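Local atomic coordinates of hybrid kinase (Caulobacter vibrioides, PDB entry 6QRL), a protein that probably passes phosphate from ATP to histidine as a sensor kinase, and is represented here by its cyclic di-GMP-binding pseudo-receiver domain. Residues A[54-59]-A[82-87]; A[63-68]-A[73-78]. All blocks are in the same frame, centred on the assembly; numbering follows the deposited sequence.

Interaction 1. Residues A[54-59]-A[82-87]; sequences IDAALS and RDRIDR. With C2E (9,9'-[(2R,3R,3aS,5S,7aR,9R,10R,10aS,12S,14aR)-3,5,10,12-tetrahydroxy-5,12-dioxidooctahydro-2H,7H-difuro[3,2-d:3',2'-j][1,3,7,9,2,8]tetraoxadiphosphacyclododecine-2,9-diyl]bis(2-amino-1,9-dihydro-6H-purin-6-one)), chain C.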
loop_
_atom_site.group_PDB
_atom_site.type_symbol
_atom_site.label_atom_id
_atom_site.label_comp_id
_atom_site.label_asym_id
_atom_site.label_seq_id
_atom_site.Cartn_x
_atom_site.Cartn_y
_atom_site.Cartn_z
ATOM N N ILE A 54 -0.578 -2.532 0.379
ATOM C CA ILE A 54 -1.565 -3.576 0.759
ATOM C C ILE A 54 -1.183 -4.866 0.050
ATOM O O ILE A 54 -1.273 -4.892 -1.182
ATOM C CB ILE A 54 -2.992 -3.122 0.436
ATOM C CG1 ILE A 54 -3.331 -1.835 1.194
ATOM C CG2 ILE A 54 -4.001 -4.219 0.750
ATOM C CD1 ILE A 54 -4.703 -1.261 0.859
ATOM N N ASP A 55 -0.818 -5.885 0.824
ATOM C CA ASP A 55 -0.468 -7.249 0.356
ATOM C C ASP A 55 -1.703 -7.918 -0.254
ATOM O O ASP A 55 -2.701 -8.028 0.443
ATOM C CB ASP A 55 0.121 -8.054 1.518
ATOM C CG ASP A 55 0.870 -9.314 1.110
ATOM O OD1 ASP A 55 0.669 -9.762 -0.045
ATOM O OD2 ASP A 55 1.628 -9.876 1.974
ATOM N N ALA A 56 -1.640 -8.353 -1.520
ATOM C CA ALA A 56 -2.733 -9.117 -2.175
ATOM C C ALA A 56 -3.031 -10.420 -1.418
ATOM O O ALA A 56 -4.100 -11.014 -1.659
ATOM C CB ALA A 56 -2.425 -9.421 -3.620
ATOM N N ALA A 57 -2.146 -10.894 -0.545
ATOM C CA ALA A 57 -2.479 -11.988 0.391
ATOM C C ALA A 57 -3.757 -11.669 1.195
ATOM O O ALA A 57 -4.373 -12.617 1.671
ATOM C CB ALA A 57 -1.310 -12.237 1.303
ATOM N N LEU A 58 -4.153 -10.399 1.336
ATOM C CA LEU A 58 -5.391 -10.009 2.068
ATOM C C LEU A 58 -6.648 -10.133 1.208
ATOM O O LEU A 58 -7.711 -9.915 1.772
ATOM C CB LEU A 58 -5.280 -8.568 2.563
ATOM C CG LEU A 58 -4.220 -8.366 3.640
ATOM C CD1 LEU A 58 -3.920 -6.890 3.841
ATOM C CD2 LEU A 58 -4.651 -9.020 4.928
ATOM N N SER A 59 -6.536 -10.431 -0.084
ATOM C CA SER A 59 -7.693 -10.609 -1.000
ATOM C C SER A 59 -8.611 -11.708 -0.444
ATOM O O SER A 59 -8.101 -12.596 0.250
ATOM C CB SER A 59 -7.221 -10.984 -2.389
ATOM O OG SER A 59 -6.288 -10.016 -2.893
ATOM N N ARG A 82 -0.273 -10.989 -11.969
ATOM C CA ARG A 82 -0.298 -9.811 -12.878
ATOM C C ARG A 82 -1.615 -9.766 -13.646
ATOM O O ARG A 82 -2.028 -8.661 -13.996
ATOM C CB ARG A 82 0.909 -9.824 -13.816
ATOM C CG ARG A 82 2.203 -9.537 -13.070
ATOM C CD ARG A 82 3.387 -9.972 -13.909
ATOM N NE ARG A 82 3.991 -8.734 -14.321
ATOM C CZ ARG A 82 5.227 -8.362 -14.029
ATOM N NH1 ARG A 82 6.078 -9.174 -13.416
ATOM N NH2 ARG A 82 5.638 -7.182 -14.437
ATOM N N ASP A 83 -2.275 -10.903 -13.849
ATOM C CA ASP A 83 -3.593 -10.968 -14.543
ATOM C C ASP A 83 -4.629 -10.136 -13.775
ATOM O O ASP A 83 -5.616 -9.777 -14.388
ATOM C CB ASP A 83 -4.078 -12.410 -14.763
ATOM C CG ASP A 83 -4.161 -13.321 -13.532
ATOM O OD1 ASP A 83 -3.809 -12.897 -12.413
ATOM O OD2 ASP A 83 -4.562 -14.489 -13.717
ATOM N N ARG A 84 -4.397 -9.794 -12.505
ATOM C CA ARG A 84 -5.357 -9.011 -11.687
ATOM C C ARG A 84 -5.174 -7.501 -11.835
ATOM O O ARG A 84 -5.987 -6.757 -11.271
ATOM C CB ARG A 84 -5.196 -9.364 -10.214
ATOM C CG ARG A 84 -5.464 -10.829 -9.912
ATOM C CD ARG A 84 -5.508 -10.927 -8.401
ATOM N NE ARG A 84 -5.304 -12.297 -7.979
ATOM C CZ ARG A 84 -5.223 -12.686 -6.704
ATOM N NH1 ARG A 84 -5.036 -13.972 -6.440
ATOM N NH2 ARG A 84 -5.264 -11.797 -5.716
ATOM N N ILE A 85 -4.158 -7.034 -12.541
ATOM C CA ILE A 85 -3.831 -5.577 -12.561
ATOM C C ILE A 85 -5.070 -4.766 -12.995
ATOM O O ILE A 85 -5.422 -3.831 -12.275
ATOM C CB ILE A 85 -2.568 -5.330 -13.408
ATOM C CG1 ILE A 85 -1.329 -5.800 -12.628
ATOM C CG2 ILE A 85 -2.469 -3.875 -13.835
ATOM C CD1 ILE A 85 -0.072 -6.005 -13.472
ATOM N N ASP A 86 -5.773 -5.140 -14.054
ATOM C CA ASP A 86 -6.909 -4.308 -14.555
ATOM C C ASP A 86 -8.007 -4.217 -13.485
ATOM O O ASP A 86 -8.481 -3.114 -13.204
ATOM C CB ASP A 86 -7.431 -4.810 -15.902
ATOM C CG ASP A 86 -6.453 -4.610 -17.061
ATOM O OD1 ASP A 86 -5.580 -3.702 -16.960
ATOM O OD2 ASP A 86 -6.563 -5.360 -18.066
ATOM N N ARG A 87 -8.379 -5.322 -12.860
ATOM C CA ARG A 87 -9.404 -5.345 -11.798
ATOM C C ARG A 87 -8.982 -4.474 -10.607
ATOM O O ARG A 87 -9.828 -3.763 -10.061
ATOM C CB ARG A 87 -9.598 -6.786 -11.333
ATOM C CG ARG A 87 -10.614 -6.919 -10.208
ATOM C CD ARG A 87 -10.828 -8.382 -9.848
ATOM N NE ARG A 87 -11.845 -8.484 -8.803
ATOM C CZ ARG A 87 -12.193 -9.621 -8.201
ATOM N NH1 ARG A 87 -11.577 -10.756 -8.505
ATOM N NH2 ARG A 87 -13.121 -9.603 -7.258
HETATM P P1 C2E C . 6.667 -4.783 -15.283
HETATM O O2P C2E C . 6.041 -5.077 -13.938
HETATM O O1P C2E C . 5.959 -5.198 -16.537
HETATM O "O5'" C2E C . 6.761 -3.186 -15.358
HETATM C "C5'" C2E C . 7.074 -2.581 -16.614
HETATM C "C4'" C2E C . 7.087 -1.097 -16.403
HETATM O "O4'" C2E C . 5.752 -0.638 -16.120
HETATM C "C3'" C2E C . 7.897 -0.631 -15.204
HETATM O "O3'" C2E C . 9.268 -0.588 -15.638
HETATM C "C2'" C2E C . 7.241 0.726 -14.867
HETATM O "O2'" C2E C . 7.992 1.815 -15.362
HETATM C "C1'" C2E C . 5.856 0.634 -15.520
HETATM N N9 C2E C . 4.711 0.736 -14.614
HETATM C C8 C2E C . 3.494 1.291 -14.931
HETATM N N7 C2E C . 2.613 1.180 -13.965
HETATM C C5 C2E C . 3.277 0.491 -12.960
HETATM C C6 C2E C . 2.827 0.085 -11.683
HETATM O O6 C2E C . 1.708 0.218 -11.185
HETATM N N1 C2E C . 3.817 -0.601 -10.981
HETATM C C2 C2E C . 5.091 -0.850 -11.435
HETATM N N2 C2E C . 5.898 -1.532 -10.606
HETATM N N3 C2E C . 5.524 -0.467 -12.639
HETATM C C4 C2E C . 4.571 0.198 -13.347
HETATM P P11 C2E C . 10.372 -0.958 -14.535
HETATM O O21 C2E C . 9.954 -0.234 -13.290
HETATM O O11 C2E C . 11.726 -0.692 -15.125
HETATM O O5A C2E C . 10.246 -2.544 -14.341
HETATM C C5A C2E C . 10.771 -3.474 -15.334
HETATM C C4A C2E C . 10.498 -4.886 -14.878
HETATM O O4A C2E C . 11.369 -5.211 -13.767
HETATM C C3A C2E C . 9.096 -5.160 -14.341
HETATM O O3A C2E C . 8.183 -5.337 -15.434
HETATM C C2A C2E C . 9.339 -6.403 -13.489
HETATM O O2A C2E C . 9.473 -7.639 -14.146
HETATM C C1A C2E C . 10.703 -6.088 -12.874
HETATM N N91 C2E C . 10.550 -5.430 -11.590
HETATM C C81 C2E C . 10.342 -4.086 -11.415
HETATM N N71 C2E C . 10.167 -3.747 -10.160
HETATM C C51 C2E C . 10.261 -4.950 -9.475
HETATM C C61 C2E C . 10.166 -5.197 -8.088
HETATM O O61 C2E C . 9.897 -4.387 -7.190
HETATM N N11 C2E C . 10.341 -6.556 -7.809
HETATM C C21 C2E C . 10.588 -7.540 -8.737
HETATM N N21 C2E C . 10.752 -8.778 -8.243
HETATM N N31 C2E C . 10.652 -7.317 -10.048
HETATM C C41 C2E C . 10.499 -6.003 -10.343
HETATM O O HOH W 1 -4.447 -13.492 -3.315
HETATM O O HOH W 2 -5.990 -9.464 -5.542
#
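At the C-terminal edge of the central sheet of the receiver-like domain, the turn after strand 51-55 meets segment 82-87, which leads into helix 85-91, through one arginine. Arg84 reaches across with its chain extended from CG to NE, and its NH2 stops 3.5 Å from Ser59 OG, which lies at the guanidinium edge near its plane. The methyl of Ala56 approaches obliquely, CB to NH2 4.3 Å. Water joins the two sides: water 1 donates to Ala56 O and accepts from Arg84 NH2 at 3.1 Å, while water 2 donates to Ser59 OG at 2.7 Å; its approach to NH2 is too short to be trusted in detail. Ala56 O is gripped within its own turn as well, by Ser59 N and by Ser59 OG (2.7 Å), the hydroxyl meeting a lone pair of Ala56 O in the carbonyl plane. Asp55, the predicted phosphorylation site, is unmodified; its OD1 accepts from Ala57 N (3.1 Å) in an Asx turn and forms a salt bridge with Lys99. Arg82 turns its guanidinium edge toward a phosphate of cyclic di-GMP, although the modelled contact is doubtfully close. Ala56 rests on Val75 and Leu77 of strand 73-77, and Ile85 packs on Leu77 and Tyr96.

Interaction 2. Residues A[63-68]-A[73-78]; sequences GALKPP and SVVLLT. With SO4 (sulfate ion), chain D.
This is a buried, largely apolar contact in which the loop that returns from strand 51-55 to strand 73-77 lies along one side of the latter. Leu65 and Val75 form its hydrocarbon part: the two side chains cross at a slant, and CD1 of Leu65 meets CG2 of Val75 at 3.9 Å. CG2 lies anti to the backbone N of Val75 (chi1 57° places CG1 between N and the carbonyl carbon), and that branch is the one touched by the leucine. Nearer the start of the strand, two prolines meet Ser73. Pro67 sets its CB against Ser73 CB at 4.0 Å, and the ring of Pro68 brings CD to 3.7 Å from Ser73 OG. Water 3 completes this end, donating to Pro68 O at 2.8 Å and hydrogen-bonded to Ser73 OG at 2.7 Å, so the buried hydroxyl has a polar partner beside the proline rings. Strand 73-77 belongs to the five-stranded parallel sheet, order 2-1-3-4-5, of the receiver fold, between strands 51-55 and 95-98. Val75 and Leu77 also pack on Leu88 of helix 85-91, while Pro67 touches Ala91 of that helix. Toward the first residues of segment 63-68, Ala64 N donates a nearly straight bond of 3.0 Å to O3 of a sulfate, probably from the crystallisation liquor, which is also held by Arg62 N.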
loop_
_atom_site.group_PDB
_atom_site.type_symbol
_atom_site.label_atom_id
_atom_site.label_comp_id
_atom_site.label_asym_id
_atom_site.label_seq_id
_atom_site.Cartn_x
_atom_site.Cartn_y
_atom_site.Cartn_z
ATOM N N GLY A 63 -10.382 -13.204 -5.039
ATOM C CA GLY A 63 -9.428 -12.135 -5.387
ATOM C C GLY A 63 -9.977 -10.723 -5.203
ATOM O O GLY A 63 -9.261 -9.790 -5.633
ATOM N N ALA A 64 -11.137 -10.522 -4.555
ATOM C CA ALA A 64 -11.667 -9.176 -4.191
ATOM C C ALA A 64 -10.742 -8.485 -3.187
ATOM O O ALA A 64 -10.375 -9.103 -2.198
ATOM C CB ALA A 64 -13.063 -9.228 -3.619
ATOM N N LEU A 65 -10.378 -7.235 -3.460
ATOM C CA LEU A 65 -9.470 -6.440 -2.608
ATOM C C LEU A 65 -9.854 -4.978 -2.836
ATOM O O LEU A 65 -9.646 -4.499 -3.978
ATOM C CB LEU A 65 -8.027 -6.723 -3.045
ATOM C CG LEU A 65 -6.924 -6.781 -1.977
ATOM C CD1 LEU A 65 -5.685 -6.039 -2.431
ATOM C CD2 LEU A 65 -7.352 -6.379 -0.584
ATOM N N LYS A 66 -10.412 -4.325 -1.823
ATOM C CA LYS A 66 -10.913 -2.931 -1.937
ATOM C C LYS A 66 -9.878 -2.006 -1.309
ATOM O O LYS A 66 -9.641 -2.043 -0.105
ATOM C CB LYS A 66 -12.258 -2.731 -1.231
ATOM C CG LYS A 66 -13.211 -3.910 -1.268
ATOM C CD LYS A 66 -13.819 -4.175 -2.644
ATOM C CE LYS A 66 -14.599 -5.477 -2.697
ATOM N NZ LYS A 66 -14.637 -6.040 -4.068
ATOM N N PRO A 67 -9.285 -1.092 -2.088
ATOM C CA PRO A 67 -8.434 -0.061 -1.516
ATOM C C PRO A 67 -9.351 0.935 -0.802
ATOM O O PRO A 67 -10.432 1.243 -1.289
ATOM C CB PRO A 67 -7.752 0.486 -2.778
ATOM C CG PRO A 67 -8.825 0.412 -3.825
ATOM C CD PRO A 67 -9.521 -0.898 -3.527
ATOM N N PRO A 68 -8.999 1.440 0.392
ATOM C CA PRO A 68 -9.855 2.413 1.079
ATOM C C PRO A 68 -10.126 3.681 0.248
ATOM O O PRO A 68 -9.201 4.272 -0.336
ATOM C CB PRO A 68 -9.056 2.799 2.327
ATOM C CG PRO A 68 -8.019 1.713 2.488
ATOM C CD PRO A 68 -7.765 1.118 1.120
ATOM N N SER A 73 -3.209 3.973 -2.386
ATOM C CA SER A 73 -2.869 2.552 -2.107
ATOM C C SER A 73 -2.173 1.916 -3.296
ATOM O O SER A 73 -2.542 2.206 -4.426
ATOM C CB SER A 73 -4.094 1.753 -1.757
ATOM O OG SER A 73 -4.743 2.292 -0.622
ATOM N N VAL A 74 -1.199 1.072 -2.994
ATOM C CA VAL A 74 -0.409 0.252 -3.945
ATOM C C VAL A 74 -0.560 -1.203 -3.503
ATOM O O VAL A 74 -0.313 -1.464 -2.318
ATOM C CB VAL A 74 1.062 0.681 -3.906
ATOM C CG1 VAL A 74 1.881 -0.073 -4.920
ATOM C CG2 VAL A 74 1.218 2.179 -4.110
ATOM N N VAL A 75 -0.850 -2.112 -4.427
ATOM C CA VAL A 75 -1.058 -3.538 -4.081
ATOM C C VAL A 75 0.258 -4.305 -4.304
ATOM O O VAL A 75 0.907 -4.069 -5.347
ATOM C CB VAL A 75 -2.238 -4.127 -4.880
ATOM C CG1 VAL A 75 -2.038 -3.985 -6.383
ATOM C CG2 VAL A 75 -2.491 -5.583 -4.536
ATOM N N LEU A 76 0.590 -5.235 -3.406
ATOM C CA LEU A 76 1.753 -6.162 -3.549
ATOM C C LEU A 76 1.278 -7.481 -4.175
ATOM O O LEU A 76 0.430 -8.156 -3.569
ATOM C CB LEU A 76 2.363 -6.438 -2.168
ATOM C CG LEU A 76 3.311 -5.396 -1.580
ATOM C CD1 LEU A 76 2.958 -3.978 -1.961
ATOM C CD2 LEU A 76 3.476 -5.554 -0.067
ATOM N N LEU A 77 1.873 -7.877 -5.300
ATOM C CA LEU A 77 1.452 -9.024 -6.140
ATOM C C LEU A 77 2.627 -9.983 -6.322
ATOM O O LEU A 77 3.776 -9.507 -6.392
ATOM C CB LEU A 77 0.994 -8.511 -7.512
ATOM C CG LEU A 77 -0.235 -7.600 -7.515
ATOM C CD1 LEU A 77 -0.505 -7.053 -8.910
ATOM C CD2 LEU A 77 -1.451 -8.357 -7.034
ATOM N N THR A 78 2.356 -11.276 -6.473
ATOM C CA THR A 78 3.334 -12.222 -7.064
ATOM C C THR A 78 3.334 -11.996 -8.574
ATOM O O THR A 78 2.357 -11.478 -9.123
ATOM C CB THR A 78 3.003 -13.672 -6.706
ATOM O OG1 THR A 78 1.798 -14.031 -7.393
ATOM C CG2 THR A 78 2.868 -13.870 -5.204
HETATM S S SO4 D . -14.071 -12.943 -2.578
HETATM O O1 SO4 D . -15.165 -12.370 -3.316
HETATM O O2 SO4 D . -14.235 -14.375 -2.507
HETATM O O3 SO4 D . -12.837 -12.652 -3.274
HETATM O O4 SO4 D . -14.045 -12.393 -1.245
HETATM O O HOH W 3 -6.829 3.677 -1.695
#

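The centres of the two interactions lie about 5 Å apart, and interaction 2 is nested along the chain inside the loop closed by interaction 1: strand 51-55 and its turn come first, then loop 63-68, strand 73-77 and finally 82-87. Both reach the same parallel sheet, whose strands 51-55 and 73-77 are neighbours, joined by probable hydrogen bonds from Ile54 N to Val74 O and from Ala56 N to Leu76 O. They also pack together, Ser59 OG on Leu65 CG and Arg87 NH2 on the backbone CA of Ala64. Thus the turn beside Asp55, the returning loop and the stretch bearing the cyclic di-GMP-binding residue Arg82 form one continuous region of the pseudo-receiver domain.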